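Local coordinates for protein beta-2-microglobulin (Ctenopharyngodon idella, PDB 6LBE) that serves as the light chain of MHC class I molecules, pairing with the heavy chain and probably influencing which peptides are presented, at residues B[4-9]-B[81-86]. Numbering follows the deposited sequence.
Sequences SDPKVQ and CRVRHM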
loop_
_atom_site.group_PDB
_atom_site.type_symbol
_atom_site.label_atom_id
_atom_site.label_comp_id
_atom_site.label_asym_id
_atom_site.label_seq_id
_atom_site.Cartn_x
_atom_site.Cartn_y
_atom_site.Cartn_z
ATOM N N SER B 4 9.945 1.590 14.778
ATOM C CA SER B 4 9.974 2.669 13.803
ATOM C C SER B 4 8.794 3.596 14.054
ATOM O O SER B 4 7.666 3.129 14.234
ATOM C CB SER B 4 9.897 2.132 12.378
ATOM O OG SER B 4 10.880 1.159 12.105
ATOM N N ASP B 5 9.051 4.903 14.048
ATOM C CA ASP B 5 7.980 5.879 14.200
ATOM C C ASP B 5 7.127 5.951 12.936
ATOM O O ASP B 5 7.622 5.732 11.825
ATOM C CB ASP B 5 8.539 7.264 14.502
ATOM C CG ASP B 5 9.001 7.400 15.934
ATOM O OD1 ASP B 5 8.345 6.802 16.832
ATOM O OD2 ASP B 5 10.042 8.067 16.156
ATOM N N PRO B 6 5.842 6.268 13.081
ATOM C CA PRO B 6 4.986 6.426 11.900
ATOM C C PRO B 6 5.300 7.708 11.140
ATOM O O PRO B 6 5.398 8.796 11.725
ATOM C CB PRO B 6 3.571 6.459 12.490
ATOM C CG PRO B 6 3.765 6.949 13.898
ATOM C CD PRO B 6 5.083 6.357 14.340
ATOM N N LYS B 7 5.472 7.557 9.826
ATOM C CA LYS B 7 5.381 8.670 8.886
ATOM C C LYS B 7 3.911 8.917 8.573
ATOM O O LYS B 7 3.162 7.969 8.340
ATOM C CB LYS B 7 6.154 8.329 7.619
ATOM C CG LYS B 7 6.060 9.322 6.493
ATOM C CD LYS B 7 7.248 9.108 5.569
ATOM C CE LYS B 7 6.908 9.304 4.109
ATOM N NZ LYS B 7 7.913 8.526 3.320
ATOM N N VAL B 8 3.477 10.173 8.609
ATOM C CA VAL B 8 2.051 10.482 8.500
ATOM C C VAL B 8 1.837 11.578 7.460
ATOM O O VAL B 8 2.524 12.605 7.479
ATOM C CB VAL B 8 1.452 10.882 9.864
ATOM C CG1 VAL B 8 0.090 11.483 9.698
ATOM C CG2 VAL B 8 1.349 9.662 10.740
ATOM N N GLN B 9 0.892 11.350 6.545
ATOM C CA GLN B 9 0.599 12.286 5.465
ATOM C C GLN B 9 -0.899 12.521 5.392
ATOM O O GLN B 9 -1.663 11.577 5.175
ATOM C CB GLN B 9 1.125 11.763 4.131
ATOM C CG GLN B 9 2.623 11.888 4.007
ATOM C CD GLN B 9 3.181 11.145 2.813
ATOM O OE1 GLN B 9 3.504 9.953 2.904
ATOM N NE2 GLN B 9 3.324 11.840 1.699
ATOM N N CYS B 81 -5.395 14.729 11.502
ATOM C CA CYS B 81 -5.198 13.308 11.658
ATOM C C CYS B 81 -4.405 13.109 12.937
ATOM O O CYS B 81 -3.359 13.739 13.116
ATOM C CB CYS B 81 -4.459 12.729 10.455
ATOM S SG CYS B 81 -4.275 10.961 10.581
ATOM N N ARG B 82 -4.920 12.268 13.834
ATOM C CA ARG B 82 -4.264 11.938 15.092
ATOM C C ARG B 82 -3.851 10.480 15.077
ATOM O O ARG B 82 -4.685 9.599 14.838
ATOM C CB ARG B 82 -5.188 12.184 16.277
ATOM C CG ARG B 82 -5.352 13.640 16.678
ATOM C CD ARG B 82 -6.209 13.739 17.924
ATOM N NE ARG B 82 -6.609 15.106 18.225
ATOM C CZ ARG B 82 -7.372 15.422 19.269
ATOM N NH1 ARG B 82 -7.793 14.459 20.078
ATOM N NH2 ARG B 82 -7.713 16.683 19.505
ATOM N N VAL B 83 -2.576 10.228 15.369
ATOM C CA VAL B 83 -1.978 8.901 15.280
ATOM C C VAL B 83 -1.396 8.511 16.636
ATOM O O VAL B 83 -0.677 9.295 17.268
ATOM C CB VAL B 83 -0.895 8.857 14.186
ATOM C CG1 VAL B 83 -0.093 7.563 14.280
ATOM C CG2 VAL B 83 -1.530 8.971 12.821
ATOM N N ARG B 84 -1.710 7.298 17.077
ATOM C CA ARG B 84 -1.185 6.746 18.315
ATOM C C ARG B 84 -0.516 5.423 17.977
ATOM O O ARG B 84 -1.179 4.470 17.564
ATOM C CB ARG B 84 -2.297 6.574 19.350
ATOM C CG ARG B 84 -1.789 6.482 20.789
ATOM C CD ARG B 84 -1.271 5.089 21.112
ATOM N NE ARG B 84 -2.364 4.121 21.051
ATOM C CZ ARG B 84 -2.218 2.847 20.711
ATOM N NH1 ARG B 84 -1.017 2.370 20.410
ATOM N NH2 ARG B 84 -3.277 2.051 20.682
ATOM N N HIS B 85 0.794 5.365 18.131
ATOM C CA HIS B 85 1.566 4.174 17.814
ATOM C C HIS B 85 2.159 3.596 19.092
ATOM O O HIS B 85 2.904 4.290 19.794
ATOM C CB HIS B 85 2.681 4.498 16.833
ATOM C CG HIS B 85 3.555 3.329 16.515
ATOM N ND1 HIS B 85 4.927 3.374 16.623
ATOM C CD2 HIS B 85 3.252 2.087 16.063
ATOM C CE1 HIS B 85 5.433 2.210 16.248
ATOM N NE2 HIS B 85 4.437 1.412 15.905
ATOM N N MET B 86 1.893 2.323 19.343
ATOM C CA MET B 86 2.377 1.652 20.518
ATOM C C MET B 86 1.932 2.402 21.757
ATOM O O MET B 86 0.806 2.786 21.872
ATOM C CB MET B 86 3.876 1.601 20.474
ATOM C CG MET B 86 4.496 0.700 19.477
ATOM S SD MET B 86 3.828 -0.902 19.395
ATOM C CE MET B 86 3.765 -1.400 21.049
HETATM O O HOH W 1 6.272 5.586 17.825
#
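His85 and Pro6 meet where an outer strand of one sheet faces an inner strand of the other, and with Val8 and Val83 they illustrate how an immunoglobulin sandwich is filled between its layers. The segments 4-9 and 81-86 run antiparallel, 172° apart end to end, yet belong to different sheets and are joined by side chains. CG of His85 is anti to its backbone N (chi1 177°), which sends the ring across toward Pro6. There the CD of Pro6 lies 3.8 Å from ND1 of His85, approaching the ring obliquely, while CG of the proline reaches along to CG1 of Val83 at 3.9 Å. One pyrrolidine thus fits against both the imidazole and the valine. Farther along the strands, toward the disulfide, Val8 and Val83 slide past each other in opposite senses, and their CG2 methyls meet at 3.6 Å. Val28, on strand 22-29, touches Pro6, Val8 and Val83 alike.

Both ring nitrogens of His85 are engaged. Its NE2 is hydrogen-bonded to the carbonyl oxygen of Pro33. A water lying in the ring plane is bound by ND1 of His85 at 2.9 Å. That water donates to OD1 of Asp5 at 2.6 Å, linking the two segments without direct contact between acid and imidazole. These two bonds should restrict rotation of the ring, and the nearby carboxylate might favour a protonated imidazole. Within its own segment, CG of the next residue, Met86, sits 3.6 Å above one face of the His85 ring.

Cys81, disulfide-bonded to Cys26, marks the central end of this packing, with its SG 4.5 Å from CG1 of Val8. Apolar side chains filling the space between two antiparallel sheets, pinned by an intersheet disulfide, are typical of the immunoglobulin fold, to whose C1-set beta-2-microglobulin belongs.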